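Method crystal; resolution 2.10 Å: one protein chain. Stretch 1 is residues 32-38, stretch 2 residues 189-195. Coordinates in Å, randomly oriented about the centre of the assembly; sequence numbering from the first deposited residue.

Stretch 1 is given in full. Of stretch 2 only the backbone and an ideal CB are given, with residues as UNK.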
ATOM      1  N   SER A  32      -7.499  -1.296   2.378  1.00 22.49           N
ATOM      2  CA  SER A  32      -8.510  -2.277   2.767  1.00 28.10           C
ATOM      3  C   SER A  32      -8.152  -3.694   2.326  1.00 35.19           C
ATOM      4  O   SER A  32      -8.394  -4.658   3.054  1.00 35.77           O
ATOM      5  CB  SER A  32      -9.873  -1.890   2.190  1.00 22.61           C
ATOM      6  OG  SER A  32     -10.287  -0.622   2.663  1.00 29.90           O
ATOM      7  N   HIS A  33      -7.573  -3.814   1.135  1.00 27.33           N
ATOM      8  CA  HIS A  33      -7.256  -5.120   0.566  1.00 23.85           C
ATOM      9  C   HIS A  33      -6.181  -5.848   1.369  1.00 20.32           C
ATOM     10  O   HIS A  33      -6.078  -7.073   1.314  1.00 26.13           O
ATOM     11  CB  HIS A  33      -6.812  -4.971  -0.891  1.00 29.38           C
ATOM     12  CG  HIS A  33      -6.731  -6.270  -1.632  1.00 54.43           C
ATOM     13  ND1 HIS A  33      -5.534  -6.866  -1.967  1.00 60.89           N
ATOM     14  CD2 HIS A  33      -7.702  -7.091  -2.099  1.00 60.03           C
ATOM     15  CE1 HIS A  33      -5.770  -7.994  -2.611  1.00 60.39           C
ATOM     16  NE2 HIS A  33      -7.078  -8.155  -2.705  1.00 62.43           N
ATOM     17  N   LEU A  34      -5.388  -5.093   2.122  1.00 19.67           N
ATOM     18  CA  LEU A  34      -4.311  -5.672   2.920  1.00 18.08           C
ATOM     19  C   LEU A  34      -4.838  -6.522   4.075  1.00 22.51           C
ATOM     20  O   LEU A  34      -4.073  -7.224   4.738  1.00 31.05           O
ATOM     21  CB  LEU A  34      -3.398  -4.571   3.459  1.00 16.65           C
ATOM     22  CG  LEU A  34      -2.547  -3.869   2.400  1.00 25.54           C
ATOM     23  CD1 LEU A  34      -1.707  -2.771   3.025  1.00 19.26           C
ATOM     24  CD2 LEU A  34      -1.672  -4.877   1.677  1.00 20.88           C
ATOM     25  N   GLY A  35      -6.144  -6.458   4.311  1.00 23.01           N
ATOM     26  CA  GLY A  35      -6.770  -7.262   5.344  1.00 23.17           C
ATOM     27  C   GLY A  35      -6.810  -8.739   4.996  1.00 21.16           C
ATOM     28  O   GLY A  35      -7.061  -9.580   5.858  1.00 17.40           O
ATOM     29  N   PHE A  36      -6.557  -9.059   3.731  1.00 24.70           N
ATOM     30  CA  PHE A  36      -6.568 -10.447   3.281  1.00 25.78           C
ATOM     31  C   PHE A  36      -5.242 -11.146   3.570  1.00 28.80           C
ATOM     32  O   PHE A  36      -5.069 -12.321   3.247  1.00 31.47           O
ATOM     33  CB  PHE A  36      -6.886 -10.526   1.787  1.00 25.67           C
ATOM     34  CG  PHE A  36      -8.289 -10.112   1.443  1.00 27.19           C
ATOM     35  CD1 PHE A  36      -9.365 -10.914   1.789  1.00 33.46           C
ATOM     36  CD2 PHE A  36      -8.532  -8.928   0.769  1.00 22.62           C
ATOM     37  CE1 PHE A  36     -10.658 -10.538   1.474  1.00 41.39           C
ATOM     38  CE2 PHE A  36      -9.822  -8.547   0.450  1.00 30.04           C
ATOM     39  CZ  PHE A  36     -10.886  -9.353   0.803  1.00 43.64           C
ATOM     40  N   LEU A  37      -4.309 -10.417   4.175  1.00 26.11           N
ATOM     41  CA  LEU A  37      -3.027 -10.992   4.569  1.00 18.65           C
ATOM     42  C   LEU A  37      -3.179 -11.814   5.842  1.00 19.35           C
ATOM     43  O   LEU A  37      -2.356 -12.679   6.137  1.00 30.48           O
ATOM     44  CB  LEU A  37      -1.979  -9.896   4.769  1.00 18.80           C
ATOM     45  CG  LEU A  37      -1.503  -9.159   3.515  1.00 21.54           C
ATOM     46  CD1 LEU A  37      -0.531  -8.045   3.881  1.00 25.31           C
ATOM     47  CD2 LEU A  37      -0.863 -10.131   2.534  1.00 18.67           C
ATOM     48  N   GLY A  38      -4.237 -11.529   6.596  1.00 17.90           N
ATOM     49  CA  GLY A  38      -4.534 -12.259   7.816  1.00 18.07           C
ATOM     50  C   GLY A  38      -3.595 -11.946   8.965  1.00 29.24           C
ATOM     51  O   GLY A  38      -3.469 -12.733   9.903  1.00 37.71           O
ATOM     52  N   UNK A 189      -3.163 -17.554  -0.499  1.00 19.40           N
ATOM     53  CA  UNK A 189      -4.529 -17.105  -0.233  1.00 24.83           C
ATOM     54  C   UNK A 189      -4.731 -15.666  -0.693  1.00 30.05           C
ATOM     55  O   UNK A 189      -5.714 -15.345  -1.360  1.00 24.96           O
ATOM     56  CB  UNK A 189      -4.852 -17.230   1.257  1.00 24.83           C
ATOM     57  N   UNK A 190      -3.786 -14.809  -0.325  1.00 30.11           N
ATOM     58  CA  UNK A 190      -3.827 -13.394  -0.669  1.00 25.13           C
ATOM     59  C   UNK A 190      -3.772 -13.175  -2.178  1.00 19.83           C
ATOM     60  O   UNK A 190      -4.476 -12.320  -2.716  1.00 21.13           O
ATOM     61  CB  UNK A 190      -2.670 -12.656   0.008  1.00 25.13           C
ATOM     62  N   UNK A 191      -2.943 -13.961  -2.856  1.00 16.11           N
ATOM     63  CA  UNK A 191      -2.745 -13.809  -4.294  1.00 11.39           C
ATOM     64  C   UNK A 191      -3.959 -14.249  -5.114  1.00 21.41           C
ATOM     65  O   UNK A 191      -4.103 -13.861  -6.274  1.00 18.69           O
ATOM     66  CB  UNK A 191      -1.516 -14.609  -4.731  1.00 11.39           C
ATOM     67  N   UNK A 192      -4.829 -15.056  -4.515  1.00 21.88           N
ATOM     68  CA  UNK A 192      -6.033 -15.524  -5.198  1.00 19.42           C
ATOM     69  C   UNK A 192      -7.142 -14.474  -5.177  1.00 18.57           C
ATOM     70  O   UNK A 192      -8.174 -14.638  -5.826  1.00 19.31           O
ATOM     71  CB  UNK A 192      -6.532 -16.820  -4.555  1.00 19.42           C
ATOM     72  N   UNK A 193      -6.920 -13.394  -4.434  1.00 18.38           N
ATOM     73  CA  UNK A 193      -7.960 -12.399  -4.193  1.00 26.08           C
ATOM     74  C   UNK A 193      -8.000 -11.286  -5.241  1.00 27.43           C
ATOM     75  O   UNK A 193      -8.869 -10.415  -5.191  1.00 33.90           O
ATOM     76  CB  UNK A 193      -7.761 -11.781  -2.808  1.00 26.08           C
ATOM     77  N   UNK A 194      -7.068 -11.312  -6.186  1.00 28.71           N
ATOM     78  CA  UNK A 194      -6.946 -10.220  -7.147  1.00 25.91           C
ATOM     79  C   UNK A 194      -6.270 -10.674  -8.437  1.00 22.19           C
ATOM     80  O   UNK A 194      -5.555 -11.676  -8.443  1.00 24.99           O
ATOM     81  CB  UNK A 194      -6.162  -9.060  -6.529  1.00 25.91           C
ATOM     82  N   UNK A 195      -6.504  -9.943  -9.541  1.00 23.20           N
ATOM     83  CA  UNK A 195      -5.815 -10.250 -10.799  1.00 14.85           C
ATOM     84  C   UNK A 195      -4.303 -10.119 -10.668  1.00 26.40           C
ATOM     85  O   UNK A 195      -3.821  -9.319  -9.865  1.00 25.64           O
ATOM     86  CB  UNK A 195      -6.316  -9.329 -11.913  1.00 14.85           C
TER

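Position 189 lies in a helix. Its CA-to-CB bond points toward stretch 1, but the ideal CB is still 5.3 Å from Phe36 O. No donor or charge is offered there, so many side chains would suit, polar ones included. The deposited residue is Asp189. Its side chain makes no contact with stretch 1.

Position 190 is the closest in register, its CA 5.6 Å from the CA of Phe36. The backbone is helical and CA-to-CB points toward stretch 1. The ideal CB is 4.0 Å from Leu37 CD2 and 4.0 Å from Phe36 O. Beyond it lies a groove lined by His33, Leu34, Phe36 and Leu37. A long apolar or aromatic side chain would suit: methionine, phenylalanine or tyrosine. The deposited residue is Tyr190, chi1 t. Leu37 CD2 sits over one face of its ring, 3.6 Å from the centroid and 15° off the normal, a CH-pi contact. Phe36 CB meets the ring edge, 3.9 Å from Tyr190 CD1. His33 ND1 comes within 3.4 Å of Tyr190 CE1; the two rings are oblique, with planes at 48°. Tyr190 OH reaches to 3.9 Å from Leu34 CD2 and is hydrogen-bonded elsewhere in the structure.

At position 191 CA-to-CB points away. Stretch 1 sets no demand here, and helix-compatible residues of many kinds would do. It is Leu191.

Position 192 is out of reach of stretch 1, which leaves its choice open. It is Gln192, whose side-chain amide is hydrogen-bonded elsewhere in the structure.

Position 193 points toward stretch 1 again. Its ideal CB is 3.7 Å from His33 NE2 and 4.6 Å from Phe36 CG. The Phe36 ring offers a face to pack on, so a long aliphatic stem would suit, as in methionine, arginine or lysine. The deposited residue is Lys193. Its CD lies over one face of the Phe36 ring, and Lys193 CE is 3.9 Å from Phe36 CD1. The chain then turns back on its own stretch, where Lys193 NZ donates a hydrogen bond to Asp189 O at 3.1 Å.

Position 194 is extended, with phi/psi near -156/157. Its ideal CB points toward stretch 1 and is 4.0 Å from His33 NE2. A small side chain such as alanine or serine would fit. It is Ala194, whose methyl gives the imidazole only van der Waals contact. His33 NE2 is left without a polar partner in the model.

Position 195 is out of reach. Its phi near -61 allows proline among many others, and it is Pro195.

Stretch 2 189-195: DYLQKAP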
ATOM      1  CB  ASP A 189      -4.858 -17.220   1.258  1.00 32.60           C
ATOM      2  CG  ASP A 189      -5.334 -18.604   1.649  1.00 53.45           C
ATOM      3  OD1 ASP A 189      -6.068 -19.228   0.853  1.00 64.01           O
ATOM      4  OD2 ASP A 189      -4.979 -19.066   2.754  1.00 57.06           O
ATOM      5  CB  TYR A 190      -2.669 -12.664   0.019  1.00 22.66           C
ATOM      6  CG  TYR A 190      -2.513 -11.212  -0.369  1.00 19.97           C
ATOM      7  CD1 TYR A 190      -3.487 -10.277  -0.048  1.00 23.38           C
ATOM      8  CD2 TYR A 190      -1.376 -10.772  -1.035  1.00 17.78           C
ATOM      9  CE1 TYR A 190      -3.342  -8.948  -0.394  1.00 34.06           C
ATOM     10  CE2 TYR A 190      -1.221  -9.444  -1.384  1.00 24.60           C
ATOM     11  CZ  TYR A 190      -2.208  -8.536  -1.062  1.00 33.92           C
ATOM     12  OH  TYR A 190      -2.061  -7.212  -1.407  1.00 43.09           O
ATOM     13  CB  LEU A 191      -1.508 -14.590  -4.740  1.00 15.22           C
ATOM     14  CG  LEU A 191      -0.168 -14.035  -4.253  1.00 21.46           C
ATOM     15  CD1 LEU A 191       0.986 -14.898  -4.743  1.00 22.19           C
ATOM     16  CD2 LEU A 191       0.005 -12.592  -4.702  1.00 21.41           C
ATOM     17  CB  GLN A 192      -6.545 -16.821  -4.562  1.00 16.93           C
ATOM     18  CG  GLN A 192      -5.595 -18.005  -4.669  1.00 15.96           C
ATOM     19  CD  GLN A 192      -5.577 -18.632  -6.050  1.00 15.86           C
ATOM     20  OE1 GLN A 192      -6.334 -18.240  -6.937  1.00 16.34           O
ATOM     21  NE2 GLN A 192      -4.709 -19.618  -6.238  1.00 14.98           N
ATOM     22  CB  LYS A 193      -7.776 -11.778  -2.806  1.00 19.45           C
ATOM     23  CG  LYS A 193      -7.906 -12.760  -1.655  1.00 23.45           C
ATOM     24  CD  LYS A 193      -9.338 -13.232  -1.494  1.00 32.80           C
ATOM     25  CE  LYS A 193      -9.480 -14.167  -0.304  1.00 34.50           C
ATOM     26  NZ  LYS A 193      -8.700 -15.424  -0.482  1.00 34.78           N
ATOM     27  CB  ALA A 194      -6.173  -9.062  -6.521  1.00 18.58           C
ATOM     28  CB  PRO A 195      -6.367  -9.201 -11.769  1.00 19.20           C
ATOM     29  CG  PRO A 195      -7.684  -8.817 -11.202  1.00 20.86           C
ATOM     30  CD  PRO A 195      -7.513  -8.882  -9.715  1.00 12.66           C
TER
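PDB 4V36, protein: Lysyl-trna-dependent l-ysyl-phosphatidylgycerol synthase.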